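PDB 6QE2: monoacylglycerol lipase from Palaeococcus ferrophilus, which hydrolyses monoacylglycerols to glycerol and free fatty acids, and belongs to the alpha/beta-hydrolase fold enzymes. Local coordinates for residues Val16-Arg28 with Val43-Pro55. Sequence-based numbering, arbitrary orientation.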
loop_
_atom_site.group_PDB
_atom_site.type_symbol
_atom_site.label_atom_id
_atom_site.label_comp_id
_atom_site.label_asym_id
_atom_site.label_seq_id
_atom_site.Cartn_x
_atom_site.Cartn_y
_atom_site.Cartn_z
ATOM N N VAL A 16 -7.727 0.260 -12.187
ATOM C CA VAL A 16 -6.640 0.143 -11.239
ATOM C C VAL A 16 -7.250 0.547 -9.906
ATOM O O VAL A 16 -7.816 1.615 -9.790
ATOM C CB VAL A 16 -5.450 1.060 -11.534
ATOM C CG1 VAL A 16 -4.426 0.933 -10.427
ATOM C CG2 VAL A 16 -4.808 0.700 -12.850
ATOM N N VAL A 17 -7.171 -0.338 -8.924
ATOM C CA VAL A 17 -7.686 -0.052 -7.598
ATOM C C VAL A 17 -6.526 0.456 -6.766
ATOM O O VAL A 17 -5.509 -0.197 -6.665
ATOM C CB VAL A 17 -8.293 -1.288 -6.924
ATOM C CG1 VAL A 17 -8.741 -0.943 -5.520
ATOM C CG2 VAL A 17 -9.463 -1.813 -7.731
ATOM N N LEU A 18 -6.701 1.629 -6.183
ATOM C CA LEU A 18 -5.670 2.260 -5.383
ATOM C C LEU A 18 -5.876 2.012 -3.900
ATOM O O LEU A 18 -6.928 2.297 -3.368
ATOM C CB LEU A 18 -5.657 3.759 -5.653
ATOM C CG LEU A 18 -4.793 4.580 -4.706
ATOM C CD1 LEU A 18 -3.364 4.577 -5.200
ATOM C CD2 LEU A 18 -5.309 5.995 -4.590
ATOM N N VAL A 19 -4.846 1.498 -3.245
ATOM C CA VAL A 19 -4.894 1.166 -1.831
ATOM C C VAL A 19 -3.795 1.921 -1.083
ATOM O O VAL A 19 -2.628 1.591 -1.196
ATOM C CB VAL A 19 -4.732 -0.349 -1.641
ATOM C CG1 VAL A 19 -4.954 -0.740 -0.200
ATOM C CG2 VAL A 19 -5.693 -1.095 -2.545
ATOM N N HIS A 20 -4.196 2.944 -0.318
ATOM C CA HIS A 20 -3.242 3.798 0.406
ATOM C C HIS A 20 -2.728 3.084 1.664
ATOM O O HIS A 20 -3.122 1.968 1.983
ATOM C CB HIS A 20 -3.869 5.180 0.744
ATOM C CG HIS A 20 -4.969 5.162 1.780
ATOM N ND1 HIS A 20 -4.709 4.926 3.127
ATOM C CD2 HIS A 20 -6.299 5.375 1.686
ATOM C CE1 HIS A 20 -5.837 4.981 3.805
ATOM N NE2 HIS A 20 -6.820 5.261 2.959
ATOM N N GLY A 21 -1.803 3.769 2.341
ATOM C CA GLY A 21 -1.094 3.210 3.476
ATOM C C GLY A 21 -1.597 3.775 4.806
ATOM O O GLY A 21 -2.575 4.519 4.879
ATOM N N LEU A 22 -0.848 3.463 5.872
ATOM C CA LEU A 22 -1.322 3.762 7.215
ATOM C C LEU A 22 -1.274 5.254 7.442
ATOM O O LEU A 22 -0.242 5.872 7.212
ATOM C CB LEU A 22 -0.367 3.082 8.241
ATOM C CG LEU A 22 -0.637 3.429 9.715
ATOM C CD1 LEU A 22 -1.947 2.856 10.186
ATOM C CD2 LEU A 22 0.470 2.822 10.542
ATOM N N GLY A 23 -2.332 5.822 7.991
ATOM C CA GLY A 23 -2.324 7.224 8.381
ATOM C C GLY A 23 -2.556 8.209 7.252
ATOM O O GLY A 23 -2.678 9.408 7.526
ATOM N N GLU A 24 -2.502 7.778 5.989
ATOM C CA GLU A 24 -2.724 8.704 4.873
ATOM C C GLU A 24 -4.084 8.433 4.245
ATOM O O GLU A 24 -5.037 8.015 4.949
ATOM C CB GLU A 24 -1.563 8.578 3.888
ATOM C CG GLU A 24 -1.518 7.181 3.227
ATOM C CD GLU A 24 -0.715 7.156 1.928
ATOM O OE1 GLU A 24 -0.188 8.207 1.505
ATOM O OE2 GLU A 24 -0.552 6.049 1.387
ATOM N N HIS A 25 -4.223 8.759 2.957
ATOM C CA HIS A 25 -5.545 8.700 2.340
ATOM C C HIS A 25 -5.333 8.818 0.845
ATOM O O HIS A 25 -4.247 9.142 0.378
ATOM C CB HIS A 25 -6.506 9.821 2.831
ATOM C CG HIS A 25 -5.966 11.188 2.594
ATOM N ND1 HIS A 25 -6.321 11.947 1.488
ATOM C CD2 HIS A 25 -5.044 11.907 3.274
ATOM C CE1 HIS A 25 -5.656 13.094 1.534
ATOM N NE2 HIS A 25 -4.873 13.085 2.607
ATOM N N SER A 26 -6.404 8.559 0.085
ATOM C CA SER A 26 -6.243 8.452 -1.362
ATOM C C SER A 26 -6.037 9.802 -2.035
ATOM O O SER A 26 -5.564 9.841 -3.175
ATOM C CB SER A 26 -7.450 7.737 -1.976
ATOM O OG SER A 26 -8.652 8.456 -1.735
ATOM N N GLY A 27 -6.343 10.906 -1.350
ATOM C CA GLY A 27 -6.171 12.216 -1.952
ATOM C C GLY A 27 -4.729 12.612 -2.197
ATOM O O GLY A 27 -4.488 13.565 -2.946
ATOM N N ARG A 28 -3.767 11.893 -1.619
ATOM C CA ARG A 28 -2.368 12.212 -1.855
ATOM C C ARG A 28 -1.867 11.700 -3.198
ATOM O O ARG A 28 -0.721 11.978 -3.559
ATOM C CB ARG A 28 -1.495 11.627 -0.741
ATOM C CG ARG A 28 -1.834 12.128 0.646
ATOM C CD ARG A 28 -0.811 11.607 1.648
ATOM N NE ARG A 28 0.508 12.205 1.442
ATOM C CZ ARG A 28 1.658 11.559 1.626
ATOM N NH1 ARG A 28 1.652 10.286 1.989
ATOM N NH2 ARG A 28 2.813 12.179 1.434
ATOM N N VAL A 43 -9.432 4.655 -12.446
ATOM C CA VAL A 43 -8.862 4.435 -11.120
ATOM C C VAL A 43 -10.003 4.440 -10.118
ATOM O O VAL A 43 -10.826 5.362 -10.115
ATOM C CB VAL A 43 -7.807 5.493 -10.751
ATOM C CG1 VAL A 43 -7.281 5.243 -9.328
ATOM C CG2 VAL A 43 -6.661 5.482 -11.760
ATOM N N TYR A 44 -10.064 3.400 -9.290
ATOM C CA TYR A 44 -11.039 3.303 -8.212
ATOM C C TYR A 44 -10.284 3.572 -6.921
ATOM O O TYR A 44 -9.406 2.791 -6.538
ATOM C CB TYR A 44 -11.717 1.933 -8.193
ATOM C CG TYR A 44 -12.978 1.865 -7.353
ATOM C CD1 TYR A 44 -12.940 2.088 -5.982
ATOM C CD2 TYR A 44 -14.202 1.577 -7.932
ATOM C CE1 TYR A 44 -14.087 2.028 -5.213
ATOM C CE2 TYR A 44 -15.355 1.513 -7.170
ATOM C CZ TYR A 44 -15.287 1.736 -5.809
ATOM O OH TYR A 44 -16.425 1.670 -5.040
ATOM N N ALA A 45 -10.610 4.680 -6.269
ATOM C CA ALA A 45 -9.953 5.068 -5.032
ATOM C C ALA A 45 -10.919 4.927 -3.869
ATOM O O ALA A 45 -12.133 5.085 -4.021
ATOM C CB ALA A 45 -9.441 6.510 -5.110
ATOM N N PHE A 46 -10.370 4.631 -2.697
ATOM C CA PHE A 46 -11.168 4.632 -1.484
ATOM C C PHE A 46 -10.252 5.009 -0.334
ATOM O O PHE A 46 -9.033 4.862 -0.417
ATOM C CB PHE A 46 -11.833 3.270 -1.213
ATOM C CG PHE A 46 -10.856 2.174 -0.837
ATOM C CD1 PHE A 46 -10.202 1.436 -1.812
ATOM C CD2 PHE A 46 -10.580 1.902 0.496
ATOM C CE1 PHE A 46 -9.300 0.437 -1.465
ATOM C CE2 PHE A 46 -9.672 0.909 0.851
ATOM C CZ PHE A 46 -9.031 0.178 -0.134
ATOM N N ASP A 47 -10.850 5.501 0.742
ATOM C CA ASP A 47 -10.126 5.730 1.982
ATOM C C ASP A 47 -10.476 4.616 2.955
ATOM O O ASP A 47 -11.652 4.282 3.128
ATOM C CB ASP A 47 -10.455 7.106 2.567
ATOM C CG ASP A 47 -9.816 8.245 1.779
ATOM O OD1 ASP A 47 -9.045 7.960 0.838
ATOM O OD2 ASP A 47 -10.071 9.426 2.099
ATOM N N TRP A 48 -9.446 3.997 3.539
ATOM C CA TRP A 48 -9.649 2.937 4.516
ATOM C C TRP A 48 -10.554 3.401 5.649
ATOM O O TRP A 48 -10.599 4.599 5.957
ATOM C CB TRP A 48 -8.328 2.508 5.145
ATOM C CG TRP A 48 -7.354 1.725 4.319
ATOM C CD1 TRP A 48 -6.850 2.051 3.089
ATOM C CD2 TRP A 48 -6.676 0.530 4.724
ATOM N NE1 TRP A 48 -5.928 1.111 2.693
ATOM C CE2 TRP A 48 -5.799 0.168 3.682
ATOM C CE3 TRP A 48 -6.732 -0.275 5.868
ATOM C CZ2 TRP A 48 -4.990 -0.968 3.744
ATOM C CZ3 TRP A 48 -5.923 -1.399 5.932
ATOM C CH2 TRP A 48 -5.067 -1.739 4.874
ATOM N N PRO A 49 -11.245 2.482 6.316
ATOM C CA PRO A 49 -11.904 2.829 7.579
ATOM C C PRO A 49 -10.905 3.487 8.521
ATOM O O PRO A 49 -9.737 3.093 8.585
ATOM C CB PRO A 49 -12.379 1.474 8.113
ATOM C CG PRO A 49 -12.491 0.598 6.899
ATOM C CD PRO A 49 -11.418 1.065 5.957
ATOM N N GLY A 50 -11.359 4.522 9.226
ATOM C CA GLY A 50 -10.467 5.211 10.141
ATOM C C GLY A 50 -9.399 6.037 9.468
ATOM O O GLY A 50 -8.385 6.360 10.096
ATOM N N HIS A 51 -9.590 6.380 8.196
ATOM C CA HIS A 51 -8.607 7.121 7.425
ATOM C C HIS A 51 -9.314 8.112 6.518
ATOM O O HIS A 51 -10.441 7.870 6.079
ATOM C CB HIS A 51 -7.744 6.199 6.556
ATOM C CG HIS A 51 -6.741 5.404 7.329
ATOM N ND1 HIS A 51 -7.074 4.273 8.041
ATOM C CD2 HIS A 51 -5.410 5.578 7.496
ATOM C CE1 HIS A 51 -5.992 3.787 8.619
ATOM N NE2 HIS A 51 -4.967 4.558 8.302
ATOM N N GLY A 52 -8.633 9.222 6.245
ATOM C CA GLY A 52 -9.084 10.166 5.232
ATOM C C GLY A 52 -10.513 10.618 5.435
ATOM O O GLY A 52 -10.924 10.995 6.541
ATOM N N LYS A 53 -11.288 10.573 4.353
ATOM C CA LYS A 53 -12.679 11.011 4.352
ATOM C C LYS A 53 -13.651 9.917 4.766
ATOM O O LYS A 53 -14.865 10.161 4.796
ATOM C CB LYS A 53 -13.058 11.537 2.966
ATOM C CG LYS A 53 -12.194 12.684 2.499
ATOM C CD LYS A 53 -12.477 13.025 1.047
ATOM C CE LYS A 53 -11.537 14.107 0.555
ATOM N NZ LYS A 53 -11.905 14.566 -0.814
ATOM N N SER A 54 -13.157 8.723 5.066
ATOM C CA SER A 54 -13.998 7.646 5.540
ATOM C C SER A 54 -14.259 7.813 7.034
ATOM O O SER A 54 -13.482 8.456 7.741
ATOM C CB SER A 54 -13.334 6.303 5.249
ATOM O OG SER A 54 -13.416 5.999 3.863
ATOM N N PRO A 55 -15.358 7.263 7.532
ATOM C CA PRO A 55 -15.679 7.377 8.959
ATOM C C PRO A 55 -14.856 6.400 9.790
ATOM O O PRO A 55 -14.065 5.611 9.277
ATOM C CB PRO A 55 -17.171 7.040 9.010
ATOM C CG PRO A 55 -17.392 6.151 7.842
ATOM C CD PRO A 55 -16.447 6.629 6.769
HETATM O O HOH W 1 -6.844 3.659 -1.065
HETATM O O HOH W 2 -5.963 9.112 7.197
HETATM O O HOH W 3 -9.162 11.394 0.632
#
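With CG of H20 set between its own backbone N and carbonyl carbon (chi1 69°), the imidazole reaches across to the backbone N of W48, while CG of W48, turned anti to its carbonyl carbon (chi1 -72°), brings the indole CD1 over one face of that imidazole, 3.2 Å from H20 CE1. H20 NE2 accepts the backbone N-H of W48 at 3.0 Å, fairly straight but tilted from the ring plane, while ND1 donates within that plane to G21 O. The opposite face of the imidazole carries H25 CA near its rim, and H51 CB sits at the edge. The H20 and W48 rings meet obliquely, planes at 46°, and H51 completes the aromatic cluster. A leucine in place of H20 would probably leave the buried W48 N-H and G21 O without their ring partners and the W48 indole less firmly set. Farther along, D47 OD1 is gripped twice by S26, from opposite faces of the carboxylate plane: by S26 N at 2.8 Å and by S26 OG at 2.6 Å. D47 OD2 receives K53 N on its anti lone pair, fixing the carboxylate's rotation. Ahead of these loops, the parallel strands pair through Y44 N to V16 O (2.9 Å) and L18 N to Y44 O. Where they part, a water spans L18 O, H20 N and F46 O, and lies over the centre of the F46 ring; V19 CG2 approaches F46 CE1 at 4.1 Å. Helices 63-77 and 88-99 also pack against W48. Strands 15-19 and 42-46, joined through helix 30-38, form a beta-alpha-beta unit of the alpha/beta-hydrolase sheet; the H20-G21 loop, at the C-terminal end of strand 15-19, lies near a probable Ser-His-Asp triad, as the oxyanion-hole loop does in this fold.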